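Local coordinates for protein protoporphyrinogen oxidase (Exiguobacterium sibiricum, PDB 3LOV) that probably oxidises coproporphyrinogen III to coproporphyrin III with molecular oxygen and a bound FAD, a step of heme b biosynthesis, at residues A[12-17]-A[445-450]; A[60-63]-A[69-72]. All blocks are in the same frame, centred on the assembly; numbering follows the deposited sequence.

Contact 1: residues A[12-17]-A[445-450]; sequences GGITGL and VGLPDC. With FAD (flavin-adenine dinucleotide), chain B.
Ile14 and Thr15, in the first turn of helix 14-26, meet Leu447 and Cys450 of helix 447-463 beside the FAD ribityl chain. Gly12 and Gly13 lead in, part of a GxGxxG sequence consistent with the Rossmann-type dinucleotide motif; Gly13 is the N-cap, and its CA lies 3.4 Å from FAD O2P. In Ile14, CG1 lies anti to the backbone N (chi1 -165°), which puts CG2 between that N and the carbonyl carbon; this CG2 branch meets Leu447 CD2 at 3.9 Å, the two side chains crossing at about a right angle. Thr15 grips the flavin-side phosphate twice, through its backbone N to O2P and its OG1 to O1P, the latter at 2.7 Å. With OG1 beside the backbone N (chi1 -56°), the hydroxyl also comes 3.2 Å from Cys450 CB. The 445-450 segment holds the cofactor farther along: Val445 O accepts a bond from FAD O3', and Leu447 N gives a nearly straight one (166°) to FAD O2. Gly446, the N-cap of the second helix, bonds through N to Asp449 OD2, whose other oxygen pairs with Lys66. Helix 235-245 packs on Ile14 and Leu447, while Thr15 also touches Ala438 in the loop after strand 435-437.

Contact 2: residues A[60-63]-A[69-72]; sequences DSYV and LTDL. With FAD (flavin-adenine dinucleotide), chain B.
Tyr62 and Leu69 are the residues of closest backbone approach between the short strand 62-63 and helix 68-75, yet their CA atoms stay 8.2 Å apart, so side chains bridge the gap. Tyr62 sends its ring across, with CG lying between its backbone N and carbonyl carbon (chi1 68°). Leu69 supports one face of this ring: its CG sits 3.9 Å from the Tyr62 ring centroid and only 9° off the normal, a CH-pi contact, while Leu69 CD2 reaches 3.6 Å from Tyr62 CD1 on the side nearer the backbone. At the far edge, in the ring plane, Thr70 OG1 shares a 2.9 Å hydrogen bond with Tyr62 OH, in which either hydroxyl may be the donor. Ahead of the tyrosine, Ser61 O receives a weak bond from FAD N3 (2.7 Å, 127°), and Ser61 OG donates to Asp60 OD1 from above the carboxylate plane. Asp60 OD2 is held by Lys349 and Trp350. Leu229 and Leu82, from the other two strands of the antiparallel sheet containing strand 62-63, also touch Tyr62. Leu69 packing on one face and the Thr70 bond restraining the hydroxyl end probably limit the ring's movement, joining the strand that follows the flavin-binding Ser61 to the helix.

How the contacts relate
Both contacts are largely buried and both border FAD: the touching residues of contact 1 are all buried, whereas contact 2 includes the partly exposed Thr70. Contact 2 is nested in the long chain loop that contact 1 closes, and their centres lie 11 Å apart. They meet through the start of helix 447-463, with Leu447 CB 3.7 Å from Leu69 CD2 and Pro448 CG 3.8 Å from Tyr62 CB. Contact 1 joins its segments by packing, including the close approach of the Thr15 hydroxyl to Cys450, and several of their polar atoms serve phosphate, ribityl and flavin; contact 2 adds a direct hydroxyl pair between its segments. Residues 60-63 and 445-450 share the pyrimidine end of the flavin, taking N3 and O2 respectively.

Contact 1: residues A[12-17]-A[445-450]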
loop_
_atom_site.group_PDB
_atom_site.type_symbol
_atom_site.label_atom_id
_atom_site.label_comp_id
_atom_site.label_asym_id
_atom_site.label_seq_id
_atom_site.Cartn_x
_atom_site.Cartn_y
_atom_site.Cartn_z
ATOM N N GLY A 12 2.448 16.999 3.108
ATOM C CA GLY A 12 2.047 16.733 4.454
ATOM C C GLY A 12 1.318 15.427 4.687
ATOM O O GLY A 12 0.427 15.343 5.581
ATOM N N GLY A 13 1.698 14.395 3.929
ATOM C CA GLY A 13 1.172 13.061 4.180
ATOM C C GLY A 13 1.977 12.427 5.307
ATOM O O GLY A 13 2.736 13.110 5.984
ATOM N N ILE A 14 1.861 11.109 5.484
ATOM C CA ILE A 14 2.642 10.418 6.522
ATOM C C ILE A 14 4.198 10.597 6.311
ATOM O O ILE A 14 4.961 10.720 7.266
ATOM C CB ILE A 14 2.258 8.903 6.655
ATOM C CG1 ILE A 14 2.823 8.336 7.985
ATOM C CG2 ILE A 14 2.672 8.088 5.379
ATOM C CD1 ILE A 14 2.525 6.870 8.268
ATOM N N THR A 15 4.659 10.588 5.070
ATOM C CA THR A 15 6.080 10.637 4.790
ATOM C C THR A 15 6.660 11.993 5.230
ATOM O O THR A 15 7.723 12.059 5.877
ATOM C CB THR A 15 6.360 10.401 3.292
ATOM O OG1 THR A 15 5.767 9.134 2.919
ATOM C CG2 THR A 15 7.871 10.393 3.033
ATOM N N GLY A 16 5.955 13.057 4.874
ATOM C CA GLY A 16 6.348 14.413 5.239
ATOM C C GLY A 16 6.232 14.700 6.743
ATOM O O GLY A 16 7.094 15.355 7.290
ATOM N N LEU A 17 5.180 14.207 7.393
ATOM C CA LEU A 17 4.974 14.399 8.837
ATOM C C LEU A 17 5.976 13.580 9.641
ATOM O O LEU A 17 6.571 14.079 10.600
ATOM C CB LEU A 17 3.535 14.048 9.247
ATOM C CG LEU A 17 2.489 15.119 8.943
ATOM C CD1 LEU A 17 1.091 14.645 9.244
ATOM C CD2 LEU A 17 2.827 16.397 9.735
ATOM N N VAL A 445 5.691 0.837 -1.005
ATOM C CA VAL A 445 4.426 1.521 -1.027
ATOM C C VAL A 445 3.730 1.716 0.321
ATOM O O VAL A 445 2.987 2.673 0.480
ATOM C CB VAL A 445 3.494 0.782 -2.027
ATOM C CG1 VAL A 445 2.069 1.235 -1.886
ATOM C CG2 VAL A 445 4.037 1.024 -3.436
ATOM N N GLY A 446 3.987 0.851 1.297
ATOM C CA GLY A 446 3.193 0.803 2.542
ATOM C C GLY A 446 3.542 1.854 3.577
ATOM O O GLY A 446 4.620 2.433 3.538
ATOM N N LEU A 447 2.647 2.078 4.537
ATOM C CA LEU A 447 2.846 3.111 5.542
ATOM C C LEU A 447 4.209 3.007 6.247
ATOM O O LEU A 447 4.927 4.024 6.375
ATOM C CB LEU A 447 1.695 3.158 6.538
ATOM C CG LEU A 447 0.374 3.560 5.931
ATOM C CD1 LEU A 447 -0.776 3.176 6.843
ATOM C CD2 LEU A 447 0.310 5.032 5.633
ATOM N N PRO A 448 4.610 1.779 6.651
ATOM C CA PRO A 448 5.895 1.589 7.330
ATOM C C PRO A 448 7.099 1.839 6.450
ATOM O O PRO A 448 8.118 2.337 6.953
ATOM C CB PRO A 448 5.859 0.116 7.749
ATOM C CG PRO A 448 4.412 -0.200 7.805
ATOM C CD PRO A 448 3.870 0.511 6.606
ATOM N N ASP A 449 6.967 1.508 5.155
ATOM C CA ASP A 449 8.020 1.760 4.167
ATOM C C ASP A 449 8.246 3.263 3.975
ATOM O O ASP A 449 9.364 3.730 3.827
ATOM C CB ASP A 449 7.677 1.121 2.804
ATOM C CG ASP A 449 7.462 -0.436 2.879
ATOM O OD1 ASP A 449 8.227 -1.134 3.545
ATOM O OD2 ASP A 449 6.505 -0.935 2.266
ATOM N N CYS A 450 7.158 4.003 3.910
ATOM C CA CYS A 450 7.197 5.455 3.808
ATOM C C CYS A 450 7.795 6.094 5.052
ATOM O O CYS A 450 8.626 7.020 4.965
ATOM C CB CYS A 450 5.789 5.983 3.550
ATOM S SG CYS A 450 5.236 5.650 1.849
HETATM P PA FAD B . 0.538 10.907 0.142
HETATM O O1A FAD B . -0.298 10.314 1.225
HETATM O O2A FAD B . 0.050 10.832 -1.257
HETATM O O5B FAD B . 0.811 12.433 0.503
HETATM C C5B FAD B . 1.297 13.361 -0.432
HETATM C C4B FAD B . 1.035 14.764 0.128
HETATM O O4B FAD B . 1.686 15.756 -0.669
HETATM C C3B FAD B . -0.450 15.061 0.166
HETATM O O3B FAD B . -0.844 15.620 1.407
HETATM C C2B FAD B . -0.585 16.031 -0.993
HETATM O O2B FAD B . -1.605 16.950 -0.820
HETATM C C1B FAD B . 0.749 16.747 -0.986
HETATM N N9A FAD B . 1.134 17.389 -2.252
HETATM C C8A FAD B . 0.919 17.031 -3.566
HETATM N N7A FAD B . 1.475 17.952 -4.393
HETATM C C5A FAD B . 2.049 18.914 -3.608
HETATM C C6A FAD B . 2.772 20.079 -3.875
HETATM N N6A FAD B . 3.059 20.442 -5.122
HETATM N N1A FAD B . 3.228 20.860 -2.826
HETATM C C2A FAD B . 3.012 20.475 -1.524
HETATM N N3A FAD B . 2.320 19.307 -1.261
HETATM C C4A FAD B . 1.835 18.565 -2.277
HETATM N N1 FAD B . -0.383 1.170 2.985
HETATM C C2 FAD B . -0.422 0.345 4.075
HETATM O O2 FAD B . 0.577 0.203 4.793
HETATM N N3 FAD B . -1.570 -0.350 4.359
HETATM C C4 FAD B . -2.671 -0.266 3.586
HETATM O O4 FAD B . -3.665 -0.885 3.915
HETATM C C4X FAD B . -2.652 0.531 2.461
HETATM N N5 FAD B . -3.796 0.659 1.688
HETATM C C5X FAD B . -3.753 1.491 0.567
HETATM C C6 FAD B . -4.882 1.608 -0.252
HETATM C C7 FAD B . -4.851 2.440 -1.384
HETATM C C7M FAD B . -6.068 2.567 -2.252
HETATM C C8 FAD B . -3.701 3.191 -1.683
HETATM C C8M FAD B . -3.619 4.093 -2.903
HETATM C C9 FAD B . -2.577 3.096 -0.868
HETATM C C9A FAD B . -2.584 2.244 0.260
HETATM N N10 FAD B . -1.455 2.144 1.082
HETATM C C10 FAD B . -1.496 1.274 2.179
HETATM C "C1'" FAD B . -0.166 2.887 0.818
HETATM C "C2'" FAD B . -0.157 4.178 1.673
HETATM O "O2'" FAD B . -1.199 4.983 1.262
HETATM C "C3'" FAD B . 1.150 4.974 1.555
HETATM O "O3'" FAD B . 2.117 4.239 2.293
HETATM C "C4'" FAD B . 1.125 6.407 2.144
HETATM O "O4'" FAD B . -0.146 7.023 2.229
HETATM C "C5'" FAD B . 1.963 7.362 1.316
HETATM O "O5'" FAD B . 2.028 8.601 1.975
HETATM P P FAD B . 2.901 9.756 1.345
HETATM O O1P FAD B . 4.176 9.244 0.729
HETATM O O2P FAD B . 3.055 10.950 2.257
HETATM O O3P FAD B . 2.006 10.262 0.073
#

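Contact 2: residues A[60-63]-A[69-72]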
loop_
_atom_site.group_PDB
_atom_site.type_symbol
_atom_site.label_atom_id
_atom_site.label_comp_id
_atom_site.label_asym_id
_atom_site.label_seq_id
_atom_site.Cartn_x
_atom_site.Cartn_y
_atom_site.Cartn_z
ATOM N N ASP A 60 -6.160 0.976 5.741
ATOM C CA ASP A 60 -6.867 0.670 6.978
ATOM C C ASP A 60 -5.935 0.190 8.077
ATOM O O ASP A 60 -6.314 0.177 9.245
ATOM C CB ASP A 60 -8.071 -0.270 6.738
ATOM C CG ASP A 60 -7.688 -1.728 6.541
ATOM O OD1 ASP A 60 -6.519 -2.016 6.237
ATOM O OD2 ASP A 60 -8.583 -2.585 6.711
ATOM N N SER A 61 -4.719 -0.202 7.706
ATOM C CA SER A 61 -3.822 -0.869 8.640
ATOM C C SER A 61 -2.429 -0.972 8.037
ATOM O O SER A 61 -2.194 -0.474 6.945
ATOM C CB SER A 61 -4.378 -2.269 8.963
ATOM O OG SER A 61 -4.464 -3.087 7.810
ATOM N N TYR A 62 -1.514 -1.596 8.766
ATOM C CA TYR A 62 -0.145 -1.826 8.336
ATOM C C TYR A 62 0.334 -3.177 8.849
ATOM O O TYR A 62 -0.194 -3.687 9.825
ATOM C CB TYR A 62 0.801 -0.705 8.776
ATOM C CG TYR A 62 1.052 -0.589 10.288
ATOM C CD1 TYR A 62 0.243 0.197 11.107
ATOM C CD2 TYR A 62 2.097 -1.278 10.872
ATOM C CE1 TYR A 62 0.474 0.283 12.485
ATOM C CE2 TYR A 62 2.333 -1.217 12.222
ATOM C CZ TYR A 62 1.536 -0.446 13.021
ATOM O OH TYR A 62 1.843 -0.429 14.316
ATOM N N VAL A 63 1.333 -3.741 8.170
ATOM C CA VAL A 63 1.950 -5.029 8.530
ATOM C C VAL A 63 2.740 -4.917 9.829
ATOM O O VAL A 63 3.743 -4.168 9.899
ATOM C CB VAL A 63 2.924 -5.517 7.420
ATOM C CG1 VAL A 63 3.669 -6.792 7.847
ATOM C CG2 VAL A 63 2.170 -5.722 6.101
ATOM N N LEU A 69 6.774 1.517 12.380
ATOM C CA LEU A 69 5.575 2.321 12.539
ATOM C C LEU A 69 4.984 2.088 13.945
ATOM O O LEU A 69 4.446 3.015 14.564
ATOM C CB LEU A 69 4.545 2.012 11.435
ATOM C CG LEU A 69 3.222 2.816 11.448
ATOM C CD1 LEU A 69 3.423 4.285 11.876
ATOM C CD2 LEU A 69 2.535 2.781 10.075
ATOM N N THR A 70 5.059 0.839 14.421
ATOM C CA THR A 70 4.701 0.509 15.815
ATOM C C THR A 70 5.534 1.340 16.778
ATOM O O THR A 70 4.999 1.962 17.680
ATOM C CB THR A 70 4.912 -0.975 16.102
ATOM O OG1 THR A 70 4.329 -1.762 15.048
ATOM C CG2 THR A 70 4.269 -1.353 17.484
ATOM N N ASP A 71 6.834 1.413 16.518
ATOM C CA ASP A 71 7.742 2.172 17.362
ATOM C C ASP A 71 7.431 3.682 17.382
ATOM O O ASP A 71 7.423 4.323 18.459
ATOM C CB ASP A 71 9.172 1.961 16.903
ATOM C CG ASP A 71 9.672 0.567 17.160
ATOM O OD1 ASP A 71 9.178 -0.101 18.087
ATOM O OD2 ASP A 71 10.589 0.155 16.428
ATOM N N LEU A 72 7.149 4.243 16.201
ATOM C CA LEU A 72 6.727 5.639 16.086
ATOM C C LEU A 72 5.443 5.840 16.864
ATOM O O LEU A 72 5.303 6.830 17.607
ATOM C CB LEU A 72 6.555 6.058 14.606
ATOM C CG LEU A 72 6.179 7.505 14.322
ATOM C CD1 LEU A 72 7.304 8.396 14.904
ATOM C CD2 LEU A 72 5.910 7.790 12.743
HETATM P PA FAD B . 0.538 10.907 0.142
HETATM O O1A FAD B . -0.298 10.314 1.225
HETATM O O2A FAD B . 0.050 10.832 -1.257
HETATM O O5B FAD B . 0.811 12.433 0.503
HETATM C C5B FAD B . 1.297 13.361 -0.432
HETATM C C4B FAD B . 1.035 14.764 0.128
HETATM O O4B FAD B . 1.686 15.756 -0.669
HETATM C C3B FAD B . -0.450 15.061 0.166
HETATM O O3B FAD B . -0.844 15.620 1.407
HETATM C C2B FAD B . -0.585 16.031 -0.993
HETATM O O2B FAD B . -1.605 16.950 -0.820
HETATM C C1B FAD B . 0.749 16.747 -0.986
HETATM N N9A FAD B . 1.134 17.389 -2.252
HETATM C C8A FAD B . 0.919 17.031 -3.566
HETATM N N7A FAD B . 1.475 17.952 -4.393
HETATM C C5A FAD B . 2.049 18.914 -3.608
HETATM C C6A FAD B . 2.772 20.079 -3.875
HETATM N N6A FAD B . 3.059 20.442 -5.122
HETATM N N1A FAD B . 3.228 20.860 -2.826
HETATM C C2A FAD B . 3.012 20.475 -1.524
HETATM N N3A FAD B . 2.320 19.307 -1.261
HETATM C C4A FAD B . 1.835 18.565 -2.277
HETATM N N1 FAD B . -0.383 1.170 2.985
HETATM C C2 FAD B . -0.422 0.345 4.075
HETATM O O2 FAD B . 0.577 0.203 4.793
HETATM N N3 FAD B . -1.570 -0.350 4.359
HETATM C C4 FAD B . -2.671 -0.266 3.586
HETATM O O4 FAD B . -3.665 -0.885 3.915
HETATM C C4X FAD B . -2.652 0.531 2.461
HETATM N N5 FAD B . -3.796 0.659 1.688
HETATM C C5X FAD B . -3.753 1.491 0.567
HETATM C C6 FAD B . -4.882 1.608 -0.252
HETATM C C7 FAD B . -4.851 2.440 -1.384
HETATM C C7M FAD B . -6.068 2.567 -2.252
HETATM C C8 FAD B . -3.701 3.191 -1.683
HETATM C C8M FAD B . -3.619 4.093 -2.903
HETATM C C9 FAD B . -2.577 3.096 -0.868
HETATM C C9A FAD B . -2.584 2.244 0.260
HETATM N N10 FAD B . -1.455 2.144 1.082
HETATM C C10 FAD B . -1.496 1.274 2.179
HETATM C "C1'" FAD B . -0.166 2.887 0.818
HETATM C "C2'" FAD B . -0.157 4.178 1.673
HETATM O "O2'" FAD B . -1.199 4.983 1.262
HETATM C "C3'" FAD B . 1.150 4.974 1.555
HETATM O "O3'" FAD B . 2.117 4.239 2.293
HETATM C "C4'" FAD B . 1.125 6.407 2.144
HETATM O "O4'" FAD B . -0.146 7.023 2.229
HETATM C "C5'" FAD B . 1.963 7.362 1.316
HETATM O "O5'" FAD B . 2.028 8.601 1.975
HETATM P P FAD B . 2.901 9.756 1.345
HETATM O O1P FAD B . 4.176 9.244 0.729
HETATM O O2P FAD B . 3.055 10.950 2.257
HETATM O O3P FAD B . 2.006 10.262 0.073
#